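Local coordinates for protein ribonuclease J (Methanolobus psychrophilus R15, PDB 5HAB) that probably degrades RNA as an exoribonuclease of the metallo-beta-lactamase/beta-CASP family, here an engineered mutant captured with bound RNA, at residues 225-233 with 435-443; 25-36 with 459-468. The protein carries 1 engineered substitution. All blocks are in the same frame, centred on the assembly; numbering follows the deposited sequence.

Interaction 1 of 2, residues 225-233 with 435-443. With nucleotides of chain D.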
loop_
_atom_site.group_PDB
_atom_site.type_symbol
_atom_site.label_atom_id
_atom_site.label_comp_id
_atom_site.label_asym_id
_atom_site.label_seq_id
_atom_site.Cartn_x
_atom_site.Cartn_y
_atom_site.Cartn_z
ATOM N N LEU B 225 5.721 -7.066 -33.259
ATOM C CA LEU B 225 4.494 -6.716 -32.568
ATOM C C LEU B 225 4.777 -5.554 -31.629
ATOM O O LEU B 225 5.691 -5.620 -30.802
ATOM C CB LEU B 225 3.939 -7.918 -31.793
ATOM C CG LEU B 225 2.809 -7.637 -30.797
ATOM C CD1 LEU B 225 1.583 -7.084 -31.502
ATOM C CD2 LEU B 225 2.446 -8.890 -30.006
ATOM N N ILE B 226 4.022 -4.475 -31.798
ATOM C CA ILE B 226 4.016 -3.385 -30.839
ATOM C C ILE B 226 2.731 -3.546 -30.059
ATOM O O ILE B 226 1.646 -3.502 -30.635
ATOM C CB ILE B 226 4.095 -2.003 -31.510
ATOM C CG1 ILE B 226 5.418 -1.836 -32.262
ATOM C CG2 ILE B 226 3.876 -0.886 -30.484
ATOM C CD1 ILE B 226 5.335 -2.173 -33.737
ATOM N N THR B 227 2.841 -3.759 -28.754
ATOM C CA THR B 227 1.650 -4.013 -27.957
ATOM C C THR B 227 1.787 -3.321 -26.605
ATOM O O THR B 227 2.894 -3.071 -26.131
ATOM C CB THR B 227 1.389 -5.531 -27.792
ATOM O OG1 THR B 227 0.100 -5.743 -27.206
ATOM C CG2 THR B 227 2.453 -6.195 -26.931
ATOM N N GLU B 228 0.650 -2.977 -26.013
ATOM C CA GLU B 228 0.622 -2.265 -24.740
ATOM C C GLU B 228 1.150 -3.134 -23.599
ATOM O O GLU B 228 1.026 -4.353 -23.631
ATOM C CB GLU B 228 -0.804 -1.800 -24.432
ATOM C CG GLU B 228 -1.777 -2.952 -24.198
ATOM C CD GLU B 228 -3.030 -2.522 -23.459
ATOM O OE1 GLU B 228 -3.794 -1.713 -24.013
ATOM O OE2 GLU B 228 -3.249 -2.990 -22.322
ATOM N N SER B 229 1.752 -2.504 -22.600
ATOM C CA SER B 229 2.188 -3.229 -21.415
ATOM C C SER B 229 1.378 -2.804 -20.192
ATOM O O SER B 229 1.630 -3.275 -19.091
ATOM C CB SER B 229 3.672 -2.991 -21.159
ATOM O OG SER B 229 3.901 -1.640 -20.814
ATOM N N THR B 230 0.400 -1.926 -20.418
ATOM C CA THR B 230 -0.354 -1.233 -19.370
ATOM C C THR B 230 -0.812 -2.097 -18.192
ATOM O O THR B 230 -0.604 -1.727 -17.039
ATOM C CB THR B 230 -1.610 -0.556 -19.972
ATOM O OG1 THR B 230 -1.241 0.186 -21.139
ATOM C CG2 THR B 230 -2.252 0.388 -18.968
ATOM N N ASN B 231 -1.424 -3.242 -18.478
ATOM C CA ASN B 231 -1.916 -4.121 -17.422
ATOM C C ASN B 231 -1.289 -5.497 -17.555
ATOM O O ASN B 231 -1.847 -6.483 -17.078
ATOM C CB ASN B 231 -3.445 -4.255 -17.474
ATOM C CG ASN B 231 -4.161 -3.093 -16.818
ATOM O OD1 ASN B 231 -3.539 -2.224 -16.208
ATOM N ND2 ASN B 231 -5.481 -3.069 -16.946
ATOM N N ALA B 232 -0.132 -5.561 -18.207
ATOM C CA ALA B 232 0.591 -6.822 -18.363
ATOM C C ALA B 232 1.002 -7.388 -17.009
ATOM O O ALA B 232 1.256 -8.585 -16.875
ATOM C CB ALA B 232 1.810 -6.631 -19.247
ATOM N N GLY B 233 1.090 -6.513 -16.014
ATOM C CA GLY B 233 1.401 -6.922 -14.662
ATOM C C GLY B 233 0.230 -7.553 -13.934
ATOM O O GLY B 233 0.427 -8.272 -12.957
ATOM N N ILE B 435 8.376 2.533 -17.935
ATOM C CA ILE B 435 9.377 1.482 -18.027
ATOM C C ILE B 435 9.061 0.355 -17.030
ATOM O O ILE B 435 9.379 -0.804 -17.285
ATOM C CB ILE B 435 10.807 2.051 -17.844
ATOM C CG1 ILE B 435 11.857 0.959 -18.118
ATOM C CG2 ILE B 435 10.978 2.705 -16.468
ATOM C CD1 ILE B 435 13.289 1.468 -18.117
ATOM N N GLN B 436 8.397 0.675 -15.922
ATOM C CA GLN B 436 7.993 -0.360 -14.962
ATOM C C GLN B 436 6.985 -1.360 -15.567
ATOM O O GLN B 436 7.127 -2.597 -15.427
ATOM C CB GLN B 436 7.407 0.288 -13.700
ATOM C CG GLN B 436 8.430 1.020 -12.814
ATOM C CD GLN B 436 8.958 2.331 -13.403
ATOM O OE1 GLN B 436 8.311 2.975 -14.239
ATOM N NE2 GLN B 436 10.151 2.727 -12.964
ATOM N N MET B 437 5.980 -0.821 -16.260
ATOM C CA MET B 437 4.989 -1.652 -16.945
ATOM C C MET B 437 5.680 -2.514 -17.998
ATOM O O MET B 437 5.391 -3.711 -18.130
ATOM C CB MET B 437 3.895 -0.787 -17.586
ATOM C CG MET B 437 3.226 0.192 -16.611
ATOM S SD MET B 437 1.953 1.243 -17.362
ATOM C CE MET B 437 1.302 2.089 -15.929
ATOM N N HIS B 438 6.616 -1.903 -18.728
ATOM C CA HIS B 438 7.374 -2.628 -19.745
ATOM C C HIS B 438 8.161 -3.764 -19.086
ATOM O O HIS B 438 8.277 -4.829 -19.662
ATOM C CB HIS B 438 8.332 -1.705 -20.514
ATOM C CG HIS B 438 7.666 -0.520 -21.139
ATOM N ND1 HIS B 438 6.342 -0.518 -21.520
ATOM C CD2 HIS B 438 8.141 0.718 -21.429
ATOM C CE1 HIS B 438 6.030 0.663 -22.023
ATOM N NE2 HIS B 438 7.104 1.432 -21.977
ATOM N N SER B 439 8.686 -3.538 -17.885
ATOM C CA SER B 439 9.389 -4.587 -17.138
ATOM C C SER B 439 8.480 -5.781 -16.875
ATOM O O SER B 439 8.896 -6.952 -17.025
ATOM C CB SER B 439 9.922 -4.045 -15.810
ATOM O OG SER B 439 10.828 -2.979 -16.032
ATOM N N GLU B 440 7.234 -5.485 -16.500
ATOM C CA GLU B 440 6.252 -6.560 -16.314
ATOM C C GLU B 440 6.113 -7.351 -17.615
ATOM O O GLU B 440 6.228 -8.604 -17.643
ATOM C CB GLU B 440 4.879 -6.005 -15.920
ATOM C CG GLU B 440 4.881 -4.937 -14.834
ATOM C CD GLU B 440 4.980 -5.503 -13.439
ATOM O OE1 GLU B 440 4.910 -6.742 -13.286
ATOM O OE2 GLU B 440 5.112 -4.698 -12.492
ATOM N N TYR B 441 5.891 -6.605 -18.702
ATOM C CA TYR B 441 5.672 -7.243 -19.993
ATOM C C TYR B 441 6.865 -8.113 -20.363
ATOM O O TYR B 441 6.697 -9.227 -20.855
ATOM C CB TYR B 441 5.419 -6.222 -21.119
ATOM C CG TYR B 441 5.050 -6.939 -22.395
ATOM C CD1 TYR B 441 6.032 -7.411 -23.265
ATOM C CD2 TYR B 441 3.724 -7.206 -22.697
ATOM C CE1 TYR B 441 5.695 -8.110 -24.411
ATOM C CE2 TYR B 441 3.377 -7.885 -23.851
ATOM C CZ TYR B 441 4.367 -8.340 -24.700
ATOM O OH TYR B 441 4.027 -9.033 -25.836
ATOM N N ILE B 442 8.062 -7.592 -20.116
ATOM C CA ILE B 442 9.310 -8.256 -20.463
ATOM C C ILE B 442 9.401 -9.601 -19.765
ATOM O O ILE B 442 9.792 -10.594 -20.380
ATOM C CB ILE B 442 10.522 -7.367 -20.102
ATOM C CG1 ILE B 442 10.701 -6.249 -21.132
ATOM C CG2 ILE B 442 11.797 -8.204 -19.956
ATOM C CD1 ILE B 442 11.647 -5.162 -20.684
ATOM N N GLN B 443 9.034 -9.641 -18.484
ATOM C CA GLN B 443 9.095 -10.919 -17.764
ATOM C C GLN B 443 8.103 -11.933 -18.350
ATOM O O GLN B 443 8.450 -13.114 -18.587
ATOM C CB GLN B 443 8.853 -10.707 -16.269
ATOM C CG GLN B 443 10.010 -9.957 -15.612
ATOM C CD GLN B 443 9.820 -9.724 -14.129
ATOM O OE1 GLN B 443 8.813 -9.162 -13.695
ATOM N NE2 GLN B 443 10.800 -10.154 -13.339
ATOM O OP3 A D 1 -9.899 1.136 -16.014
ATOM P P A D 1 -9.050 1.018 -17.225
ATOM O OP1 A D 1 -9.923 1.077 -18.425
ATOM O OP2 A D 1 -8.148 -0.146 -17.045
ATOM O "O5'" A D 1 -8.089 2.280 -17.240
ATOM C "C5'" A D 1 -8.590 3.602 -17.073
ATOM C "C4'" A D 1 -7.588 4.618 -17.561
ATOM O "O4'" A D 1 -6.492 4.683 -16.606
ATOM C "C3'" A D 1 -6.960 4.287 -18.914
ATOM O "O3'" A D 1 -6.740 5.473 -19.673
ATOM C "C2'" A D 1 -5.629 3.643 -18.537
ATOM O "O2'" A D 1 -4.619 3.774 -19.515
ATOM C "C1'" A D 1 -5.266 4.377 -17.246
ATOM N N9 A D 1 -4.480 3.541 -16.331
ATOM C C8 A D 1 -4.692 2.205 -16.074
ATOM N N7 A D 1 -3.844 1.678 -15.224
ATOM C C5 A D 1 -3.007 2.738 -14.899
ATOM C C6 A D 1 -1.897 2.826 -14.040
ATOM N N6 A D 1 -1.426 1.795 -13.328
ATOM N N1 A D 1 -1.281 4.027 -13.937
ATOM C C2 A D 1 -1.754 5.058 -14.653
ATOM N N3 A D 1 -2.790 5.099 -15.493
ATOM C C4 A D 1 -3.382 3.893 -15.575
#

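Interaction 2 of 2, residues 25-36 with 459-468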
loop_
_atom_site.group_PDB
_atom_site.type_symbol
_atom_site.label_atom_id
_atom_site.label_comp_id
_atom_site.label_asym_id
_atom_site.label_seq_id
_atom_site.Cartn_x
_atom_site.Cartn_y
_atom_site.Cartn_z
ATOM N N GLU B 25 13.863 -2.868 -44.908
ATOM C CA GLU B 25 14.302 -2.243 -43.666
ATOM C C GLU B 25 13.096 -1.651 -42.936
ATOM O O GLU B 25 12.379 -0.801 -43.465
ATOM C CB GLU B 25 15.353 -1.158 -43.913
ATOM C CG GLU B 25 15.917 -0.578 -42.611
ATOM C CD GLU B 25 16.796 0.644 -42.821
ATOM O OE1 GLU B 25 16.350 1.592 -43.503
ATOM O OE2 GLU B 25 17.929 0.662 -42.290
ATOM N N ILE B 26 12.902 -2.122 -41.708
ATOM C CA ILE B 26 11.816 -1.721 -40.823
ATOM C C ILE B 26 12.344 -0.831 -39.702
ATOM O O ILE B 26 13.338 -1.150 -39.073
ATOM C CB ILE B 26 11.107 -2.965 -40.229
ATOM C CG1 ILE B 26 10.570 -3.870 -41.339
ATOM C CG2 ILE B 26 9.994 -2.554 -39.269
ATOM C CD1 ILE B 26 9.378 -3.297 -42.068
ATOM N N GLY B 27 11.681 0.289 -39.453
ATOM C CA GLY B 27 12.004 1.103 -38.301
ATOM C C GLY B 27 10.833 1.164 -37.342
ATOM O O GLY B 27 9.710 1.451 -37.749
ATOM N N ILE B 28 11.090 0.888 -36.068
ATOM C CA ILE B 28 10.071 1.046 -35.041
ATOM C C ILE B 28 10.509 2.239 -34.216
ATOM O O ILE B 28 11.454 2.148 -33.443
ATOM C CB ILE B 28 9.907 -0.203 -34.147
ATOM C CG1 ILE B 28 9.728 -1.479 -34.977
ATOM C CG2 ILE B 28 8.732 -0.005 -33.189
ATOM C CD1 ILE B 28 8.468 -1.517 -35.799
ATOM N N ILE B 29 9.831 3.363 -34.398
ATOM C CA ILE B 29 10.203 4.605 -33.733
ATOM C C ILE B 29 9.229 4.916 -32.606
ATOM O O ILE B 29 8.027 5.068 -32.830
ATOM C CB ILE B 29 10.278 5.780 -34.730
ATOM C CG1 ILE B 29 11.274 5.470 -35.853
ATOM C CG2 ILE B 29 10.693 7.051 -34.012
ATOM C CD1 ILE B 29 10.644 4.863 -37.089
ATOM N N ALA B 30 9.760 4.995 -31.391
ATOM C CA ALA B 30 8.972 5.351 -30.220
ATOM C C ALA B 30 8.965 6.866 -30.042
ATOM O O ALA B 30 10.008 7.460 -29.779
ATOM C CB ALA B 30 9.536 4.662 -28.978
ATOM N N VAL B 31 7.802 7.497 -30.181
ATOM C CA VAL B 31 7.764 8.953 -30.132
ATOM C C VAL B 31 7.242 9.437 -28.787
ATOM O O VAL B 31 7.869 10.268 -28.126
ATOM C CB VAL B 31 6.925 9.527 -31.281
ATOM C CG1 VAL B 31 7.026 11.041 -31.289
ATOM C CG2 VAL B 31 7.411 8.956 -32.599
ATOM N N GLY B 32 6.088 8.924 -28.392
ATOM C CA GLY B 32 5.521 9.249 -27.098
ATOM C C GLY B 32 4.771 8.059 -26.541
ATOM O O GLY B 32 4.376 7.168 -27.292
ATOM N N GLY B 33 4.575 8.037 -25.227
ATOM C CA GLY B 33 3.838 6.956 -24.599
ATOM C C GLY B 33 4.641 5.705 -24.301
ATOM O O GLY B 33 4.080 4.680 -23.925
ATOM N N TYR B 34 5.957 5.789 -24.467
ATOM C CA TYR B 34 6.839 4.681 -24.119
ATOM C C TYR B 34 7.506 4.921 -22.760
ATOM O O TYR B 34 8.026 3.991 -22.152
ATOM C CB TYR B 34 7.885 4.468 -25.217
ATOM C CG TYR B 34 7.301 3.873 -26.479
ATOM C CD1 TYR B 34 6.519 4.638 -27.337
ATOM C CD2 TYR B 34 7.528 2.546 -26.810
ATOM C CE1 TYR B 34 5.981 4.097 -28.487
ATOM C CE2 TYR B 34 6.996 1.994 -27.957
ATOM C CZ TYR B 34 6.222 2.774 -28.791
ATOM O OH TYR B 34 5.692 2.223 -29.934
ATOM N N ASN B 35 7.495 6.169 -22.292
ATOM C CA ASN B 35 8.031 6.502 -20.971
ATOM C C ASN B 35 6.943 6.853 -19.969
ATOM O O ASN B 35 7.231 7.086 -18.795
ATOM C CB ASN B 35 9.012 7.673 -21.048
ATOM C CG ASN B 35 10.199 7.391 -21.942
ATOM O OD1 ASN B 35 10.178 6.466 -22.756
ATOM N ND2 ASN B 35 11.244 8.200 -21.799
ATOM N N GLU B 36 5.702 6.911 -20.440
ATOM C CA GLU B 36 4.604 7.381 -19.613
ATOM C C GLU B 36 3.255 6.974 -20.184
ATOM O O GLU B 36 3.182 6.314 -21.226
ATOM C CB GLU B 36 4.668 8.909 -19.468
ATOM C CG GLU B 36 4.461 9.675 -20.776
ATOM C CD GLU B 36 5.707 9.731 -21.658
ATOM O OE1 GLU B 36 6.764 10.209 -21.188
ATOM O OE2 GLU B 36 5.626 9.307 -22.828
ATOM N N LEU B 459 12.186 0.025 -25.698
ATOM C CA LEU B 459 12.409 1.351 -26.266
ATOM C C LEU B 459 12.025 2.488 -25.315
ATOM O O LEU B 459 11.033 2.399 -24.585
ATOM C CB LEU B 459 11.625 1.497 -27.574
ATOM C CG LEU B 459 11.967 0.538 -28.712
ATOM C CD1 LEU B 459 11.261 0.967 -29.986
ATOM C CD2 LEU B 459 13.476 0.495 -28.919
ATOM N N ARG B 460 12.802 3.567 -25.360
ATOM C CA ARG B 460 12.472 4.821 -24.687
ATOM C C ARG B 460 11.980 5.824 -25.738
ATOM O O ARG B 460 12.281 5.665 -26.920
ATOM C CB ARG B 460 13.696 5.373 -23.943
ATOM C CG ARG B 460 14.369 4.374 -23.004
ATOM C CD ARG B 460 13.504 4.092 -21.792
ATOM N NE ARG B 460 13.639 5.128 -20.772
ATOM C CZ ARG B 460 12.672 5.477 -19.929
ATOM N NH1 ARG B 460 11.479 4.896 -20.003
ATOM N NH2 ARG B 460 12.891 6.424 -19.026
ATOM N N ASN B 461 11.238 6.850 -25.319
ATOM C CA ASN B 461 10.803 7.905 -26.244
ATOM C C ASN B 461 11.988 8.446 -27.043
ATOM O O ASN B 461 13.031 8.773 -26.476
ATOM C CB ASN B 461 10.129 9.074 -25.503
ATOM C CG ASN B 461 8.773 8.713 -24.906
ATOM O OD1 ASN B 461 8.070 7.828 -25.390
ATOM N ND2 ASN B 461 8.393 9.428 -23.856
ATOM N N GLY B 462 11.828 8.519 -28.359
ATOM C CA GLY B 462 12.833 9.112 -29.218
ATOM C C GLY B 462 13.773 8.091 -29.821
ATOM O O GLY B 462 14.645 8.432 -30.627
ATOM N N GLU B 463 13.556 6.825 -29.481
ATOM C CA GLU B 463 14.453 5.761 -29.914
ATOM C C GLU B 463 13.885 5.014 -31.118
ATOM O O GLU B 463 12.670 4.855 -31.252
ATOM C CB GLU B 463 14.714 4.785 -28.763
ATOM C CG GLU B 463 15.859 3.818 -29.017
ATOM C CD GLU B 463 16.169 2.936 -27.823
ATOM O OE1 GLU B 463 15.425 2.992 -26.814
ATOM O OE2 GLU B 463 17.166 2.186 -27.898
ATOM N N GLU B 464 14.777 4.601 -32.012
ATOM C CA GLU B 464 14.406 3.819 -33.187
ATOM C C GLU B 464 15.046 2.429 -33.198
ATOM O O GLU B 464 16.261 2.286 -33.066
ATOM C CB GLU B 464 14.774 4.572 -34.470
ATOM C CG GLU B 464 14.607 3.751 -35.753
ATOM C CD GLU B 464 14.572 4.618 -37.009
ATOM O OE1 GLU B 464 14.975 5.802 -36.938
ATOM O OE2 GLU B 464 14.152 4.109 -38.072
ATOM N N LEU B 465 14.212 1.407 -33.319
ATOM C CA LEU B 465 14.684 0.045 -33.490
ATOM C C LEU B 465 14.768 -0.223 -34.986
ATOM O O LEU B 465 13.782 -0.057 -35.704
ATOM C CB LEU B 465 13.742 -0.951 -32.819
ATOM C CG LEU B 465 14.025 -2.430 -33.068
ATOM C CD1 LEU B 465 15.258 -2.880 -32.297
ATOM C CD2 LEU B 465 12.809 -3.273 -32.707
ATOM N N TYR B 466 15.944 -0.613 -35.461
ATOM C CA TYR B 466 16.108 -0.933 -36.873
ATOM C C TYR B 466 16.062 -2.441 -37.042
ATOM O O TYR B 466 16.792 -3.153 -36.369
ATOM C CB TYR B 466 17.434 -0.394 -37.408
ATOM C CG TYR B 466 17.600 1.110 -37.336
ATOM C CD1 TYR B 466 17.884 1.730 -36.124
ATOM C CD2 TYR B 466 17.496 1.907 -38.471
ATOM C CE1 TYR B 466 18.056 3.097 -36.037
ATOM C CE2 TYR B 466 17.668 3.288 -38.392
ATOM C CZ TYR B 466 17.946 3.874 -37.168
ATOM O OH TYR B 466 18.118 5.236 -37.061
ATOM N N ILE B 467 15.209 -2.926 -37.935
ATOM C CA ILE B 467 15.133 -4.346 -38.252
ATOM C C ILE B 467 15.377 -4.566 -39.740
ATOM O O ILE B 467 14.662 -4.014 -40.566
ATOM C CB ILE B 467 13.781 -4.941 -37.847
ATOM C CG1 ILE B 467 13.534 -4.743 -36.352
ATOM C CG2 ILE B 467 13.726 -6.423 -38.209
ATOM C CD1 ILE B 467 12.162 -5.191 -35.920
ATOM N N GLU B 468 16.377 -5.366 -40.088
ATOM C CA GLU B 468 16.599 -5.703 -41.488
ATOM C C GLU B 468 16.034 -7.085 -41.773
ATOM O O GLU B 468 16.636 -8.084 -41.386
ATOM C CB GLU B 468 18.088 -5.686 -41.833
ATOM C CG GLU B 468 19.010 -5.140 -40.751
ATOM C CD GLU B 468 19.204 -3.643 -40.862
ATOM O OE1 GLU B 468 18.989 -3.098 -41.964
ATOM O OE2 GLU B 468 19.627 -3.018 -39.865
HETATM O O HOH W 1 10.533 2.910 -21.786
HETATM O O HOH W 2 9.384 5.651 -17.719
HETATM O O HOH W 3 13.986 9.081 -23.155
#

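Interaction 1 of 2, residues 225-233 with 435-443
Ser229, Ala232 and Thr227 pack against His438, Met437 and Tyr441 in a buried strand-to-helix contact of the metallo-beta-lactamase fold. Strand 222-228 and the turn after it lie against the start of helix 435-447. The short axes pass 10.5 Å apart at 119°. Ser229 to Ala232 form a type I beta turn, which brings Ser229 and Ala232 onto the helix. One hydrogen bond joins the two segments: Ser229 OG to His438 ND1, 2.8 Å. The hydroxyl meets the imidazole at its edge, near the ring plane. Ser229 OG sits between its own backbone N and carbonyl carbon (chi1 66°), and from there it also touches Met437 CB at 3.3 Å. The other ring nitrogen, His438 NE2, hydrogen-bonds to Tyr34 O.

Tyr441 lies beside the strand end and the turn. Its CG is anti to the backbone N (chi1 -174°), which carries the ring back along the strand. Ala232 CB meets the ring edge, 4.0 Å from Tyr441 CD2. Thr227 CG2 reaches the phenol end, 3.4 Å from Tyr441 OH, and the two side chains cross at about a right angle. His416 packs edge-to-face with the same ring. Toward the end of the turn, the bent side chain of Glu440 lies along Gly233, with Glu440 OE1 3.8 Å from Gly233 CA.

Met437 runs out extended beyond CG. Its SD lies 3.9 Å from Thr230 O, and its CE is 3.8 Å from N6 of nucleotide A1 of chain D. The contact thus reaches the bound RNA through the methionine methyl, by packing at the adenine. The chemistry is mostly apolar, with one buried polar link. Bonds at both imidazole nitrogens probably fix the ring's rotation and tie the turn to a second loop.

Interaction 2 of 2, residues 25-36 with 459-468
Ile28 and Leu465 meet CB to CB at 4.1 Å in an antiparallel strand pair, which Ile26 and Ile467 extend on the same face. Straight backbone bonds zip the pair, such as Ile26 N to Ile467 O at 2.8 Å. On the other face, the extended Glu464 lies alongside Ile29 and fills the place over Gly27, with Glu464 OE2 3.7 Å from Gly27 CA. Arg45 forms a salt bridge with that oxygen.

Further along, Ala30 CB is a small bump that sits over the centre of one face of the Tyr34 ring, 3.3 Å above its plane, and touches Leu459 CB. Asn461 then plugs the 33-36 loop. Its OD1 takes Tyr34 N, and its ND2 gives to Glu36 OE2 at 3.0 Å, on the syn lone pair. Asn35 is sandwiched: its amide stacks on that of Asn461 and on the Arg460 guanidinium, each 7° from parallel. Arg460 salt-bridges Glu446 of the second subunit. Asn35 OD1 receives Asn461 N at 2.8 Å, from above the carbonyl plane.

Strand 464-469 is outermost in its sheet within this chain, beside 24-32, with 41-46 beyond. The Ile28 and Leu465 face packs on strands 222-228 and 427-431 of the facing sheet.

The two interactions lie on facing layers of the metallo-beta-lactamase sandwich, with centres 15 Å apart. They touch directly, His438 NE2 of interaction 1 lying 2.7 Å from Tyr34 O of interaction 2. Ile226 CD1 meets Ile28 CD1 at 3.8 Å, so the strands of both sheets share a core. Ile435 CB also packs on Arg460 NH1, 3.6 Å away. In the chain, helix 435-447 is followed by strand 464-469, and interaction 1 is nested within the loop that interaction 2 closes. Interaction 1 touches the RNA, whereas interaction 2 has its nearest atom about 8 Å from the bound nucleic acid. Both reach the second subunit.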